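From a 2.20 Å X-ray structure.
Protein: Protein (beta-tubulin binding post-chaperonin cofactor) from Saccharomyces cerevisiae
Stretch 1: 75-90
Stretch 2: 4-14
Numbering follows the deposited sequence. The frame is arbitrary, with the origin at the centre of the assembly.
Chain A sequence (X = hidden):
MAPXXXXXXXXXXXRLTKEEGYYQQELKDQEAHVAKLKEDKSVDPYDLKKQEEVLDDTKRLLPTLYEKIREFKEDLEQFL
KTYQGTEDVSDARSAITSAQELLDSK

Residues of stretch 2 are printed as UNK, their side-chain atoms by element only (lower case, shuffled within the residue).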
# COMPACT_ATOMS: atom_id res chain seq x y z
N ASP A 75 19.47 9.51 -8.60
CA ASP A 75 20.08 10.39 -7.62
C ASP A 75 21.31 9.70 -7.06
O ASP A 75 22.37 10.32 -6.95
CB ASP A 75 19.09 10.70 -6.50
CG ASP A 75 19.63 11.73 -5.52
OD1 ASP A 75 19.56 11.48 -4.30
OD2 ASP A 75 20.14 12.79 -5.97
N LEU A 76 21.18 8.42 -6.74
CA LEU A 76 22.29 7.65 -6.19
C LEU A 76 23.40 7.48 -7.24
O LEU A 76 24.58 7.63 -6.92
CB LEU A 76 21.79 6.30 -5.64
CG LEU A 76 22.75 5.34 -4.94
CD1 LEU A 76 23.62 6.07 -3.94
CD2 LEU A 76 21.98 4.19 -4.28
N GLU A 77 23.02 7.18 -8.48
CA GLU A 77 23.98 7.01 -9.56
C GLU A 77 24.75 8.32 -9.77
O GLU A 77 25.96 8.31 -9.92
CB GLU A 77 23.26 6.63 -10.86
CG GLU A 77 22.56 5.27 -10.84
CD GLU A 77 21.91 4.89 -12.19
OE1 GLU A 77 20.95 5.58 -12.62
OE2 GLU A 77 22.36 3.90 -12.82
N GLN A 78 24.05 9.44 -9.81
CA GLN A 78 24.72 10.73 -9.99
C GLN A 78 25.67 11.07 -8.83
O GLN A 78 26.79 11.55 -9.04
CB GLN A 78 23.68 11.84 -10.19
CG GLN A 78 24.26 13.13 -10.78
CD GLN A 78 24.69 13.04 -12.29
OE1 GLN A 78 24.89 14.07 -12.94
NE2 GLN A 78 24.80 11.82 -12.83
N PHE A 79 25.25 10.77 -7.61
CA PHE A 79 26.07 11.03 -6.43
C PHE A 79 27.39 10.25 -6.54
O PHE A 79 28.46 10.80 -6.31
CB PHE A 79 25.28 10.63 -5.18
CG PHE A 79 26.05 10.77 -3.89
CD1 PHE A 79 26.13 12.00 -3.24
CD2 PHE A 79 26.67 9.67 -3.31
CE1 PHE A 79 26.82 12.13 -2.01
CE2 PHE A 79 27.37 9.79 -2.08
CZ PHE A 79 27.43 11.01 -1.44
N LEU A 80 27.31 8.99 -6.96
CA LEU A 80 28.48 8.14 -7.08
C LEU A 80 29.49 8.58 -8.13
O LEU A 80 30.68 8.35 -7.96
CB LEU A 80 28.06 6.69 -7.33
CG LEU A 80 27.44 5.94 -6.15
CD1 LEU A 80 26.89 4.59 -6.63
CD2 LEU A 80 28.50 5.75 -5.04
N LYS A 81 29.06 9.22 -9.21
CA LYS A 81 29.99 9.67 -10.25
C LYS A 81 31.07 10.63 -9.78
O LYS A 81 32.09 10.76 -10.43
CB LYS A 81 29.26 10.37 -11.40
CG LYS A 81 28.50 9.45 -12.28
CD LYS A 81 27.81 10.24 -13.37
CE LYS A 81 26.69 9.44 -14.00
NZ LYS A 81 25.91 10.27 -14.96
N THR A 82 30.81 11.33 -8.68
CA THR A 82 31.76 12.29 -8.15
C THR A 82 32.15 12.02 -6.71
O THR A 82 32.70 12.89 -6.04
CB THR A 82 31.21 13.73 -8.23
OG1 THR A 82 29.93 13.78 -7.58
CG2 THR A 82 31.07 14.20 -9.68
N TYR A 83 31.89 10.80 -6.24
CA TYR A 83 32.21 10.44 -4.87
C TYR A 83 33.71 10.26 -4.64
O TYR A 83 34.39 9.56 -5.40
CB TYR A 83 31.47 9.16 -4.48
CG TYR A 83 31.64 8.78 -3.03
CD1 TYR A 83 31.09 9.57 -2.02
CD2 TYR A 83 32.32 7.63 -2.67
CE1 TYR A 83 31.21 9.21 -0.68
CE2 TYR A 83 32.44 7.26 -1.34
CZ TYR A 83 31.89 8.06 -0.36
OH TYR A 83 32.00 7.69 0.96
N GLN A 84 34.22 10.90 -3.59
CA GLN A 84 35.63 10.82 -3.24
C GLN A 84 35.85 10.35 -1.82
O GLN A 84 36.96 10.35 -1.33
CB GLN A 84 36.31 12.17 -3.41
CG GLN A 84 36.47 12.58 -4.84
CD GLN A 84 37.50 13.67 -5.00
OE1 GLN A 84 38.71 13.41 -5.06
NE2 GLN A 84 37.04 14.92 -5.02
N GLY A 85 34.78 9.94 -1.16
CA GLY A 85 34.92 9.49 0.21
C GLY A 85 35.69 8.20 0.40
O GLY A 85 36.20 7.57 -0.53
N THR A 86 35.70 7.75 1.64
CA THR A 86 36.41 6.55 1.98
C THR A 86 35.46 5.36 2.24
O THR A 86 35.92 4.27 2.59
CB THR A 86 37.33 6.84 3.20
OG1 THR A 86 38.15 5.70 3.48
CG2 THR A 86 36.50 7.24 4.43
N GLU A 87 34.16 5.56 2.10
CA GLU A 87 33.24 4.45 2.35
C GLU A 87 33.26 3.45 1.21
O GLU A 87 33.56 3.79 0.06
CB GLU A 87 31.80 4.93 2.56
CG GLU A 87 31.56 5.74 3.82
CD GLU A 87 30.07 5.89 4.13
OE1 GLU A 87 29.50 6.97 3.91
OE2 GLU A 87 29.45 4.90 4.59
N ASP A 88 32.94 2.21 1.55
CA ASP A 88 32.87 1.12 0.61
C ASP A 88 31.54 1.35 -0.12
O ASP A 88 30.51 1.47 0.53
CB ASP A 88 32.85 -0.18 1.44
CG ASP A 88 32.62 -1.41 0.61
OD1 ASP A 88 32.61 -1.31 -0.63
OD2 ASP A 88 32.46 -2.49 1.23
N VAL A 89 31.57 1.50 -1.44
CA VAL A 89 30.33 1.72 -2.20
C VAL A 89 29.68 0.46 -2.82
O VAL A 89 28.78 0.57 -3.67
CB VAL A 89 30.53 2.78 -3.30
CG1 VAL A 89 31.07 4.06 -2.69
CG2 VAL A 89 31.48 2.27 -4.37
N SER A 90 30.07 -0.72 -2.36
CA SER A 90 29.52 -1.95 -2.89
C SER A 90 28.03 -2.05 -2.62
O SER A 90 27.27 -2.47 -3.50
CB SER A 90 30.25 -3.15 -2.32
OG SER A 90 31.64 -3.01 -2.51
N UNK A 4 25.91 9.35 7.07
CA UNK A 4 26.59 10.03 5.92
C UNK A 4 25.57 10.14 4.81
O UNK A 4 24.61 9.35 4.79
c UNK A 4 27.77 9.20 5.34
c UNK A 4 28.82 8.92 6.42
o UNK A 4 27.27 7.96 4.84
N UNK A 5 25.78 11.09 3.91
CA UNK A 5 24.88 11.31 2.79
C UNK A 5 24.78 10.06 1.90
O UNK A 5 23.70 9.73 1.42
o UNK A 5 23.72 14.98 -0.21
c UNK A 5 25.33 12.53 1.99
c UNK A 5 24.60 14.31 0.34
c UNK A 5 24.27 13.01 1.03
n UNK A 5 25.88 14.67 0.34
N UNK A 6 25.89 9.35 1.72
CA UNK A 6 25.90 8.12 0.95
C UNK A 6 24.89 7.13 1.56
O UNK A 6 23.98 6.64 0.87
c UNK A 6 27.38 6.14 0.19
c UNK A 6 28.80 5.56 0.25
c UNK A 6 26.91 6.32 -1.27
c UNK A 6 27.30 7.49 0.94
N UNK A 7 25.05 6.85 2.86
CA UNK A 7 24.17 5.91 3.56
C UNK A 7 22.69 6.30 3.45
O UNK A 7 21.82 5.43 3.34
c UNK A 7 24.56 5.79 5.04
o UNK A 7 26.57 5.61 6.33
c UNK A 7 26.00 5.33 5.24
o UNK A 7 26.56 4.68 4.33
N UNK A 8 22.41 7.60 3.51
CA UNK A 8 21.04 8.06 3.43
C UNK A 8 20.46 7.75 2.06
O UNK A 8 19.35 7.22 1.97
c UNK A 8 19.47 10.09 3.47
c UNK A 8 21.43 11.27 5.66
c UNK A 8 20.89 9.59 3.79
c UNK A 8 21.13 9.81 5.29
N UNK A 9 21.21 8.06 1.00
CA UNK A 9 20.76 7.78 -0.37
C UNK A 9 20.59 6.27 -0.60
O UNK A 9 19.57 5.85 -1.12
c UNK A 9 22.53 10.54 -2.45
n UNK A 9 21.22 12.69 -2.34
c UNK A 9 21.71 9.92 -1.36
c UNK A 9 22.57 12.05 -2.28
c UNK A 9 21.71 8.40 -1.40
N UNK A 10 21.53 5.45 -0.14
CA UNK A 10 21.41 4.01 -0.31
C UNK A 10 20.15 3.50 0.37
O UNK A 10 19.35 2.82 -0.25
c UNK A 10 22.38 1.77 0.18
c UNK A 10 22.61 3.26 0.27
c UNK A 10 23.88 3.63 -0.47
N UNK A 11 19.97 3.85 1.64
CA UNK A 11 18.79 3.41 2.40
C UNK A 11 17.48 3.88 1.79
O UNK A 11 16.51 3.12 1.73
n UNK A 11 21.48 3.20 8.14
c UNK A 11 20.11 3.54 6.05
c UNK A 11 19.86 3.00 4.65
c UNK A 11 21.10 2.65 6.80
c UNK A 11 18.89 3.85 3.86
N UNK A 12 17.47 5.12 1.32
CA UNK A 12 16.28 5.67 0.70
C UNK A 12 15.84 4.73 -0.43
O UNK A 12 14.67 4.32 -0.48
c UNK A 12 16.56 7.07 0.16
N UNK A 13 16.80 4.32 -1.26
CA UNK A 13 16.53 3.45 -2.39
C UNK A 13 16.15 2.03 -1.99
O UNK A 13 15.19 1.46 -2.53
c UNK A 13 18.83 2.53 -5.45
c UNK A 13 17.72 3.40 -3.35
c UNK A 13 17.55 2.49 -4.60
c UNK A 13 16.32 2.90 -5.47
N UNK A 14 16.92 1.44 -1.07
CA UNK A 14 16.64 0.08 -0.60
C UNK A 14 15.24 -0.02 0.03
O UNK A 14 14.56 -1.03 -0.10
c UNK A 14 19.11 -0.50 -0.21
c UNK A 14 17.71 -0.40 0.40
n UNK A 14 22.22 -2.87 0.17
c UNK A 14 20.05 -1.46 0.54
c UNK A 14 21.30 -1.79 -0.32
O HOH W 1 21.74 14.85 -3.78

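Position 4 carries three side-chain atoms: one carbon holding an oxygen and a second carbon. The oxygen lies 2.6 Å from OE1 of Glu87. A beta-branched hydroxyl is threonine, and Thr4 donates this hydrogen bond to the carboxylate. The same OG1 accepts from the backbone N of position 7 at 3.2 Å, so one hydroxyl serves both the start of the helix and the contact.

Position 5 has three carbons, the third bearing one oxygen and one nitrogen: an amide at the end of a two-methylene arm, hence glutamine. Its CB points sideways, and NE2 of Gln5 comes within 3.6 Å of CE1 of Phe79, obliquely to the ring.

Position 6 shows four carbons forked at the second, the pattern of leucine. Leu6 gives up more area to the other stretch than any neighbour. Its CD1 approaches CE2 of Phe79 (3.6 Å) and CD2 of Leu80 (4.1 Å), while its CD2 lies 4.0 Å from CG1 of Val89 and 3.9 Å from OH of Tyr83. The two methyls thus reach both the helix of stretch 1 and the loop that follows it.

Position 7 has two carbons, the second with two oxygens, so a short carboxylate: aspartate. OD2 of Asp7 stands 2.9 Å from OE2 of Glu87. These are two acceptors of like charge, and the pair is not a hydrogen bond.

Position 8 has four carbons forked at the first, one arm two carbons long. This is isoleucine, and Ile8 is out of reach of stretch 1.

Position 9 has four carbons in a row ending in nitrogen, which lies 2.8 Å from OD1 of Asp75. The chain is lysine, and Lys9 NZ makes a salt bridge there. A water accepts from NZ at 2.6 Å and donates weakly to OD2 of Asp75, 3.4 Å from the water oxygen. On the way, CD of Lys9 sits 4.2 Å from the Phe79 ring centroid in an off-centre CH-pi contact.

Position 10 has three carbons, the first carrying two: valine. CG2 of Val10 lies 4.2 Å from CD1 of Leu76.

Position 11, four carbons ending in nitrogen, is again lysine, but Lys11 points away. Position 12 has one carbon: alanine, buried yet without contact here.

Position 13, four carbons forked at the second, is leucine; CD2 of Leu13 meets CD2 of Leu76 at 3.7 Å. Position 14, four carbons ending in nitrogen, is lysine, and Lys14 makes no contact.

The rule is a knob in a hole. The helices run nearly antiparallel at 155°, and Leu76 sits among Leu6, Lys9, Val10 and Leu13, a spacing that keeps these four on one side of the helix. Lysine can belong to that set because its methylenes pack against Leu76 and Phe79 while its amine finds Asp75. Leu6 extends the apolar surface into the loop, where Thr4 holds Glu87 despite the nearby carboxylate of Asp7.

Stretch 2 (4-14) TQLDIKVKALK
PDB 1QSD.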